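Local coordinates for protein CdiI (Burkholderia pseudomallei 1026a, PDB 4G6V) that probably neutralises the CdiA-CT tRNase toxin of a contact-dependent growth inhibition system by binding it as its cognate immunity protein, at residues Ala52-Val57 with Leu92-Asn97; Ser60-Ser65 with Asp84-Gly89; Lys22-His27 with Phe35-Val40. All blocks are in the same frame, centred on the assembly; numbering follows the deposited sequence.

Contact 1 of 3, residues Ala52-Val57 with Leu92-Asn97; sequences AEHGLV and LILQDN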
loop_
_atom_site.group_PDB
_atom_site.type_symbol
_atom_site.label_atom_id
_atom_site.label_comp_id
_atom_site.label_asym_id
_atom_site.label_seq_id
_atom_site.Cartn_x
_atom_site.Cartn_y
_atom_site.Cartn_z
ATOM N N ALA B 52 5.409 -15.751 8.211
ATOM C CA ALA B 52 5.838 -16.697 9.235
ATOM C C ALA B 52 6.315 -16.009 10.520
ATOM O O ALA B 52 6.331 -16.623 11.581
ATOM C CB ALA B 52 6.903 -17.645 8.698
ATOM N N GLU B 53 6.704 -14.747 10.415
ATOM C CA GLU B 53 7.002 -13.920 11.585
ATOM C C GLU B 53 5.740 -13.582 12.383
ATOM O O GLU B 53 5.818 -13.279 13.571
ATOM C CB GLU B 53 7.696 -12.615 11.178
ATOM C CG GLU B 53 9.210 -12.707 11.112
ATOM C CD GLU B 53 9.821 -11.711 10.137
ATOM O OE1 GLU B 53 9.332 -10.558 10.062
ATOM O OE2 GLU B 53 10.788 -12.079 9.431
ATOM N N HIS B 54 4.585 -13.643 11.718
ATOM C CA HIS B 54 3.294 -13.402 12.360
ATOM C C HIS B 54 2.461 -14.664 12.542
ATOM O O HIS B 54 1.232 -14.590 12.602
ATOM C CB HIS B 54 2.487 -12.417 11.538
ATOM C CG HIS B 54 3.211 -11.149 11.244
ATOM N ND1 HIS B 54 4.073 -11.005 10.179
ATOM C CD2 HIS B 54 3.198 -9.938 11.872
ATOM C CE1 HIS B 54 4.559 -9.774 10.159
ATOM N NE2 HIS B 54 4.039 -9.112 11.185
ATOM N N GLY B 55 3.122 -15.818 12.601
ATOM C CA GLY B 55 2.467 -17.068 12.938
ATOM C C GLY B 55 2.016 -17.972 11.802
ATOM O O GLY B 55 1.720 -19.145 12.042
ATOM N N LEU B 56 1.982 -17.448 10.576
ATOM C CA LEU B 56 1.292 -18.109 9.466
ATOM C C LEU B 56 2.220 -18.636 8.389
ATOM O O LEU B 56 3.150 -17.952 7.964
ATOM C CB LEU B 56 0.274 -17.154 8.838
ATOM C CG LEU B 56 -0.554 -17.647 7.656
ATOM C CD1 LEU B 56 -1.853 -18.210 8.144
ATOM C CD2 LEU B 56 -0.841 -16.508 6.755
ATOM N N VAL B 57 1.948 -19.867 7.966
ATOM C CA VAL B 57 2.545 -20.486 6.779
ATOM C C VAL B 57 1.719 -20.123 5.527
ATOM O O VAL B 57 0.653 -20.688 5.281
ATOM C CB VAL B 57 2.587 -22.037 6.943
ATOM C CG1 VAL B 57 3.369 -22.699 5.804
ATOM C CG2 VAL B 57 3.179 -22.413 8.290
ATOM N N LEU B 92 -3.687 -13.837 7.419
ATOM C CA LEU B 92 -3.021 -12.754 8.128
ATOM C C LEU B 92 -3.250 -11.496 7.298
ATOM O O LEU B 92 -3.093 -11.532 6.080
ATOM C CB LEU B 92 -1.530 -13.069 8.275
ATOM C CG LEU B 92 -0.546 -11.923 8.499
ATOM C CD1 LEU B 92 -0.750 -11.353 9.861
ATOM C CD2 LEU B 92 0.880 -12.403 8.325
ATOM N N ILE B 93 -3.662 -10.400 7.928
ATOM C CA ILE B 93 -3.820 -9.133 7.197
ATOM C C ILE B 93 -2.930 -8.033 7.761
ATOM O O ILE B 93 -3.135 -7.588 8.885
ATOM C CB ILE B 93 -5.273 -8.604 7.231
ATOM C CG1 ILE B 93 -6.248 -9.618 6.630
ATOM C CG2 ILE B 93 -5.365 -7.248 6.512
ATOM C CD1 ILE B 93 -7.702 -9.150 6.676
ATOM N N LEU B 94 -1.954 -7.591 6.984
ATOM C CA LEU B 94 -1.114 -6.480 7.392
ATOM C C LEU B 94 -1.399 -5.213 6.557
ATOM O O LEU B 94 -1.160 -5.154 5.342
ATOM C CB LEU B 94 0.364 -6.863 7.300
ATOM C CG LEU B 94 0.871 -8.099 8.037
ATOM C CD1 LEU B 94 2.372 -8.212 7.914
ATOM C CD2 LEU B 94 0.500 -8.051 9.499
ATOM N N GLN B 95 -1.914 -4.183 7.210
ATOM C CA GLN B 95 -2.096 -2.919 6.529
ATOM C C GLN B 95 -0.712 -2.400 6.152
ATOM O O GLN B 95 0.181 -2.289 7.014
ATOM C CB GLN B 95 -2.815 -1.937 7.422
ATOM C CG GLN B 95 -3.306 -0.732 6.685
ATOM C CD GLN B 95 -4.408 -0.013 7.420
ATOM O OE1 GLN B 95 -5.184 -0.624 8.162
ATOM N NE2 GLN B 95 -4.492 1.291 7.214
ATOM N N ASP B 96 -0.543 -2.119 4.858
ATOM C CA ASP B 96 0.725 -1.686 4.276
ATOM C C ASP B 96 1.883 -2.566 4.717
ATOM O O ASP B 96 3.029 -2.107 4.867
ATOM C CB ASP B 96 0.989 -0.194 4.552
ATOM C CG ASP B 96 0.153 0.723 3.650
ATOM O OD1 ASP B 96 -0.155 0.312 2.492
ATOM O OD2 ASP B 96 -0.198 1.846 4.100
ATOM N N ASN B 97 1.557 -3.839 4.924
ATOM C CA ASN B 97 2.552 -4.862 5.196
ATOM C C ASN B 97 3.308 -4.575 6.485
ATOM O O ASN B 97 4.439 -5.018 6.663
ATOM C CB ASN B 97 3.512 -4.990 3.999
ATOM C CG ASN B 97 3.992 -6.423 3.774
ATOM O OD1 ASN B 97 3.340 -7.392 4.186
ATOM N ND2 ASN B 97 5.144 -6.558 3.128
#
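His54 meets Leu94 from the opposite direction, and the leucine lays a methyl on the imidazole. Leu94 CD1 stands 3.9 Å from the centroid of the His54 ring and 28° off its normal, a CH-pi contact over the face; its nearest ring atom is His54 CE1, at 3.5 Å. The other methyl, Leu94 CD2, lies above the same ring but displaced toward its rim, so both branches of the isobutyl group follow the imidazole plane. Leu92 approaches differently. Its side chain runs at about a right angle to that of His54, and Leu92 CD2 comes to 3.6 Å from His54 CB, meeting the root of the histidine more than its ring. The histidine carries its ring anti to its own carbonyl carbon (chi1 -54°), which swings the imidazole along strand 91-95 as far as Leu94. A hydrogen bond from His54 ND1 to the carbonyl of Ile50, one helical turn back, helps to set the rotation of the ring, with Leu94 over one face.

In this alpha/beta fold the contact joins the C-terminal end of helix 45-53 and the turn after it to strand 91-95 of an antiparallel sheet. Helix 45-53 packs on one face of the sheet, and helix 75-84 reaches Ile93 on the opposite one. After the helix, the chain turns at Gly55, whose positive phi (96°) suits glycine, and comes back to the sheet with Leu56. Leu56 CD2 touches Leu92 CB at 3.8 Å, extending the apolar seam toward Tyr8 of the adjacent strand. Beyond Gln95 the strand passes into a bend that faces the toxin: Asp96 forms a salt bridge with Lys121 of the toxin chain, and Asn97 ND2 hydrogen-bonds Thr117 of that same chain.

Contact 2 of 3, residues Ser60-Ser65 with Asp84-Gly89; sequences SFFLVS and DGFNGG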
loop_
_atom_site.group_PDB
_atom_site.type_symbol
_atom_site.label_atom_id
_atom_site.label_comp_id
_atom_site.label_asym_id
_atom_site.label_seq_id
_atom_site.Cartn_x
_atom_site.Cartn_y
_atom_site.Cartn_z
ATOM N N SER B 60 -0.610 -18.573 -0.542
ATOM C CA SER B 60 -1.034 -17.555 -1.485
ATOM C C SER B 60 -1.075 -16.160 -0.826
ATOM O O SER B 60 -1.016 -16.011 0.400
ATOM C CB SER B 60 -2.373 -17.937 -2.134
ATOM O OG SER B 60 -3.387 -18.139 -1.162
ATOM N N PHE B 61 -1.150 -15.141 -1.665
ATOM C CA PHE B 61 -1.122 -13.762 -1.224
ATOM C C PHE B 61 -1.992 -12.939 -2.176
ATOM O O PHE B 61 -2.059 -13.211 -3.380
ATOM C CB PHE B 61 0.310 -13.231 -1.278
ATOM C CG PHE B 61 0.394 -11.752 -1.175
ATOM C CD1 PHE B 61 0.611 -11.144 0.042
ATOM C CD2 PHE B 61 0.226 -10.953 -2.295
ATOM C CE1 PHE B 61 0.672 -9.759 0.135
ATOM C CE2 PHE B 61 0.288 -9.569 -2.207
ATOM C CZ PHE B 61 0.512 -8.967 -1.000
ATOM N N PHE B 62 -2.677 -11.944 -1.648
ATOM C CA PHE B 62 -3.326 -11.001 -2.537
ATOM C C PHE B 62 -3.414 -9.647 -1.845
ATOM O O PHE B 62 -3.194 -9.533 -0.631
ATOM C CB PHE B 62 -4.707 -11.496 -2.957
ATOM C CG PHE B 62 -5.694 -11.486 -1.848
ATOM C CD1 PHE B 62 -6.336 -10.303 -1.489
ATOM C CD2 PHE B 62 -5.968 -12.640 -1.136
ATOM C CE1 PHE B 62 -7.241 -10.262 -0.429
ATOM C CE2 PHE B 62 -6.873 -12.609 -0.066
ATOM C CZ PHE B 62 -7.511 -11.408 0.286
ATOM N N LEU B 63 -3.729 -8.621 -2.620
ATOM C CA LEU B 63 -3.723 -7.267 -2.113
ATOM C C LEU B 63 -5.126 -6.671 -2.170
ATOM O O LEU B 63 -5.910 -6.981 -3.071
ATOM C CB LEU B 63 -2.739 -6.444 -2.929
ATOM C CG LEU B 63 -2.099 -5.210 -2.300
ATOM C CD1 LEU B 63 -1.312 -5.614 -1.070
ATOM C CD2 LEU B 63 -1.195 -4.496 -3.321
ATOM N N VAL B 64 -5.447 -5.843 -1.176
ATOM C CA VAL B 64 -6.683 -5.061 -1.171
ATOM C C VAL B 64 -6.332 -3.572 -1.060
ATOM O O VAL B 64 -5.800 -3.126 -0.054
ATOM C CB VAL B 64 -7.632 -5.454 -0.013
ATOM C CG1 VAL B 64 -8.955 -4.698 -0.090
ATOM C CG2 VAL B 64 -7.918 -6.921 -0.048
ATOM N N SER B 65 -6.622 -2.812 -2.107
ATOM C CA SER B 65 -6.301 -1.395 -2.131
ATOM C C SER B 65 -7.484 -0.544 -1.751
ATOM O O SER B 65 -8.620 -0.837 -2.130
ATOM C CB SER B 65 -5.822 -0.992 -3.513
ATOM O OG SER B 65 -4.538 -1.547 -3.754
ATOM N N ASP B 84 -13.715 -13.848 7.578
ATOM C CA ASP B 84 -14.924 -14.670 7.606
ATOM C C ASP B 84 -15.187 -15.395 6.283
ATOM O O ASP B 84 -15.814 -16.450 6.276
ATOM C CB ASP B 84 -16.145 -13.835 8.012
ATOM N N GLY B 85 -14.716 -14.833 5.170
ATOM C CA GLY B 85 -14.935 -15.447 3.873
ATOM C C GLY B 85 -13.796 -16.367 3.470
ATOM O O GLY B 85 -13.694 -16.799 2.322
ATOM N N PHE B 86 -12.917 -16.636 4.428
ATOM C CA PHE B 86 -11.860 -17.627 4.274
ATOM C C PHE B 86 -11.966 -18.631 5.416
ATOM O O PHE B 86 -10.972 -18.998 6.038
ATOM C CB PHE B 86 -10.488 -16.953 4.249
ATOM C CG PHE B 86 -10.202 -16.252 2.965
ATOM C CD1 PHE B 86 -9.890 -16.977 1.827
ATOM C CD2 PHE B 86 -10.244 -14.868 2.881
ATOM C CE1 PHE B 86 -9.632 -16.340 0.638
ATOM C CE2 PHE B 86 -9.980 -14.217 1.679
ATOM C CZ PHE B 86 -9.679 -14.952 0.562
ATOM N N ASN B 87 -13.196 -19.060 5.677
ATOM C CA ASN B 87 -13.508 -19.943 6.793
ATOM C C ASN B 87 -12.557 -21.139 6.825
ATOM O O ASN B 87 -11.921 -21.432 7.849
ATOM C CB ASN B 87 -14.958 -20.405 6.694
ATOM N N GLY B 88 -12.445 -21.802 5.679
ATOM C CA GLY B 88 -11.646 -23.011 5.551
ATOM C C GLY B 88 -10.142 -22.856 5.729
ATOM O O GLY B 88 -9.384 -23.783 5.418
ATOM N N GLY B 89 -9.703 -21.705 6.236
ATOM C CA GLY B 89 -8.282 -21.459 6.410
ATOM C C GLY B 89 -7.921 -20.210 7.199
ATOM O O GLY B 89 -8.777 -19.418 7.603
#
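Phe62 and Phe86 reach for each other from opposite directions and meet at the far ends of their rings. The closest atoms are Phe62 CE2 and Phe86 CZ, 3.7 Å apart, with Phe86 CE2 next, at 3.9 Å from Phe62 CE2. The planes are inclined by only 28°, yet the centroids are 5.9 Å apart: the rings are near parallel but slid so far past each other that they barely overlap. The pair is therefore better read as an apolar contact between the CE2/CZ ends of the two rings than as a full stack.

Each ring is set by its own surroundings. Phe62 takes the crowded position between its backbone N and carbonyl carbon (chi1 70°), which lifts the ring off strand 60-66, and Val64 CG2, two residues on along the same face of the strand, lies in the ring plane at its edge. Phe86 projects inward from the loop that follows helix 75-84, at the first position of a type I beta turn closed by Gly89 N donating to Phe86 O at 3.0 Å. The rest of that turn is poorly ordered, whereas Phe86 itself is buried.

Farther out, Leu20 of helix 13-26 touches both rings, while Cys7 lies against Phe62 and Leu9 against Phe86. Phe61 belongs to the other face of the sheet, where its ring meets Tyr8 edge-to-face. Successive residues of strand 60-66 thus serve opposite faces of the antiparallel sheet: Phe61 the one that also meets Ser124 of the toxin chain, Phe62 the hydrophobic core on the helix 13-26 side.

Contact 3 of 3, residues Lys22-His27 with Phe35-Val40; sequences KIRSNH and FLISPV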
loop_
_atom_site.group_PDB
_atom_site.type_symbol
_atom_site.label_atom_id
_atom_site.label_comp_id
_atom_site.label_asym_id
_atom_site.label_seq_id
_atom_site.Cartn_x
_atom_site.Cartn_y
_atom_site.Cartn_z
ATOM N N LYS B 22 -16.801 -15.351 -4.085
ATOM C CA LYS B 22 -17.973 -15.286 -3.251
ATOM C C LYS B 22 -17.985 -13.984 -2.457
ATOM O O LYS B 22 -19.028 -13.345 -2.309
ATOM C CB LYS B 22 -18.004 -16.493 -2.333
ATOM C CG LYS B 22 -18.066 -17.804 -3.099
ATOM C CD LYS B 22 -18.128 -19.003 -2.161
ATOM C CE LYS B 22 -18.049 -20.298 -2.958
ATOM N NZ LYS B 22 -18.156 -21.441 -2.002
ATOM N N ILE B 23 -16.821 -13.582 -1.960
ATOM C CA ILE B 23 -16.702 -12.310 -1.271
ATOM C C ILE B 23 -17.138 -11.166 -2.173
ATOM O O ILE B 23 -18.038 -10.416 -1.823
ATOM C CB ILE B 23 -15.292 -12.113 -0.700
ATOM C CG1 ILE B 23 -15.207 -12.768 0.679
ATOM C CG2 ILE B 23 -14.997 -10.676 -0.498
ATOM C CD1 ILE B 23 -13.850 -13.386 0.973
ATOM N N ARG B 24 -16.535 -11.053 -3.352
ATOM C CA ARG B 24 -16.939 -10.042 -4.328
ATOM C C ARG B 24 -18.441 -10.036 -4.609
ATOM O O ARG B 24 -19.008 -9.018 -4.976
ATOM C CB ARG B 24 -16.227 -10.263 -5.653
ATOM C CG ARG B 24 -14.734 -10.025 -5.668
ATOM C CD ARG B 24 -14.203 -10.269 -7.094
ATOM N NE ARG B 24 -12.783 -10.614 -7.124
ATOM C CZ ARG B 24 -11.804 -9.711 -7.122
ATOM N NH1 ARG B 24 -12.099 -8.408 -7.094
ATOM N NH2 ARG B 24 -10.529 -10.106 -7.145
ATOM N N SER B 25 -19.076 -11.185 -4.475
ATOM C CA SER B 25 -20.474 -11.330 -4.844
ATOM C C SER B 25 -21.349 -11.023 -3.630
ATOM O O SER B 25 -22.529 -10.699 -3.749
ATOM C CB SER B 25 -20.709 -12.760 -5.361
ATOM O OG SER B 25 -22.062 -12.985 -5.696
ATOM N N ASN B 26 -20.740 -11.109 -2.458
ATOM C CA ASN B 26 -21.445 -10.971 -1.195
ATOM C C ASN B 26 -21.311 -9.543 -0.659
ATOM O O ASN B 26 -22.072 -9.115 0.223
ATOM C CB ASN B 26 -20.864 -11.973 -0.203
ATOM C CG ASN B 26 -21.833 -12.341 0.900
ATOM O OD1 ASN B 26 -22.846 -11.672 1.106
ATOM N ND2 ASN B 26 -21.519 -13.409 1.625
ATOM N N HIS B 27 -20.338 -8.813 -1.210
ATOM C CA HIS B 27 -20.059 -7.442 -0.803
ATOM C C HIS B 27 -19.671 -6.585 -1.987
ATOM O O HIS B 27 -18.566 -6.029 -2.053
ATOM C CB HIS B 27 -18.980 -7.397 0.278
ATOM C CG HIS B 27 -19.407 -8.021 1.565
ATOM N ND1 HIS B 27 -19.073 -9.314 1.908
ATOM C CD2 HIS B 27 -20.176 -7.550 2.574
ATOM C CE1 HIS B 27 -19.605 -9.611 3.080
ATOM N NE2 HIS B 27 -20.280 -8.558 3.504
ATOM N N PHE B 35 -13.037 -0.498 -2.541
ATOM C CA PHE B 35 -11.808 -1.271 -2.392
ATOM C C PHE B 35 -11.555 -2.120 -3.635
ATOM O O PHE B 35 -12.486 -2.671 -4.216
ATOM C CB PHE B 35 -11.898 -2.170 -1.168
ATOM C CG PHE B 35 -11.980 -1.417 0.124
ATOM C CD1 PHE B 35 -10.856 -1.252 0.913
ATOM C CD2 PHE B 35 -13.182 -0.874 0.550
ATOM C CE1 PHE B 35 -10.921 -0.576 2.111
ATOM C CE2 PHE B 35 -13.262 -0.175 1.752
ATOM C CZ PHE B 35 -12.129 -0.027 2.533
ATOM N N LEU B 36 -10.305 -2.218 -4.063
ATOM C CA LEU B 36 -9.998 -3.082 -5.197
ATOM C C LEU B 36 -9.199 -4.294 -4.738
ATOM O O LEU B 36 -8.162 -4.157 -4.082
ATOM C CB LEU B 36 -9.261 -2.322 -6.310
ATOM C CG LEU B 36 -10.000 -1.081 -6.835
ATOM C CD1 LEU B 36 -9.243 -0.437 -7.984
ATOM C CD2 LEU B 36 -11.438 -1.396 -7.252
ATOM N N ILE B 37 -9.693 -5.479 -5.081
ATOM C CA ILE B 37 -9.006 -6.719 -4.725
ATOM C C ILE B 37 -8.165 -7.226 -5.897
ATOM O O ILE B 37 -8.704 -7.585 -6.964
ATOM C CB ILE B 37 -9.993 -7.835 -4.266
ATOM C CG1 ILE B 37 -10.895 -7.320 -3.132
ATOM C CG2 ILE B 37 -9.230 -9.080 -3.844
ATOM C CD1 ILE B 37 -11.815 -8.388 -2.471
ATOM N N SER B 38 -6.847 -7.254 -5.696
ATOM C CA SER B 38 -5.954 -7.809 -6.707
ATOM C C SER B 38 -6.237 -9.299 -6.970
ATOM O O SER B 38 -6.907 -9.980 -6.183
ATOM C CB SER B 38 -4.494 -7.635 -6.293
ATOM O OG SER B 38 -4.044 -8.758 -5.555
ATOM N N PRO B 39 -5.749 -9.805 -8.099
ATOM C CA PRO B 39 -5.688 -11.261 -8.287
ATOM C C PRO B 39 -4.845 -11.885 -7.191
ATOM O O PRO B 39 -3.967 -11.202 -6.637
ATOM C CB PRO B 39 -4.962 -11.415 -9.636
ATOM C CG PRO B 39 -4.491 -9.980 -10.032
ATOM C CD PRO B 39 -5.436 -9.062 -9.335
ATOM N N VAL B 40 -5.108 -13.156 -6.882
ATOM C CA VAL B 40 -4.310 -13.887 -5.911
ATOM C C VAL B 40 -3.089 -14.469 -6.602
ATOM O O VAL B 40 -3.188 -14.939 -7.725
ATOM C CB VAL B 40 -5.105 -15.054 -5.273
ATOM C CG1 VAL B 40 -4.246 -15.791 -4.233
ATOM C CG2 VAL B 40 -6.394 -14.547 -4.650
#
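The guanidinium of Arg24 presents its edge to the backbone of Ile37 and Ser38. Ile37 O lies only 3° out of the guanidinium plane, and Ser38 O is also found at the edge, though at 3.7 Å from Arg24 NH2 it makes no hydrogen bond. The bond that counts runs from Arg24 NH2 to Ile37 O, 3.1 Å long and nearly straight (163° at the hydrogen). Seen from the acceptor it is less ideal, because NH2 sits well above the carbonyl plane. Arg24 NH1 adds a weak second bond to the same oxygen, so one carbonyl receives both terminal nitrogens. The side chain gets there by staying extended from CG to NE, sliding past Ile37 in the reverse sense until NH1 is 3.6 Å from Ile37 CB.

Deeper in, Ile23 CG2 approaches Ile37 CD1 at 4.4 Å, a loose touch that leads toward Leu20 and Phe62. Leu36 and Ser38 spend their backbone bonds on strand 60-66, whereas Ile37 O belongs to the other margin of strand 35-42, which is outermost in the sheet of this chain. Arg24 thus brings a side-chain donor to an edge carbonyl, and its positive charge would probably be stabilised by the partial negative charge of that oxygen.

All three contacts reach one five-stranded antiparallel sheet. Contact 3 closes first along the chain, through helix 28-34; contact 1 opens later and spans the whole of contact 2. Contacts 2 and 3 are close neighbours, with centres about 9 Å apart, joined through strands 60-66 and 35-42: Leu63 O and Ser38 N are 2.8 Å apart, a probable hydrogen bond. Contact 1 lies farther off, its centre about 12 Å from that of contact 2 and about 19 Å from that of contact 3, on the opposite side of the chain's centre from contact 3. Contacts 1 and 3 join helix ends to this toxin-touching sheet; contact 2 brings the loop after helix 75-84 onto strand 60-66.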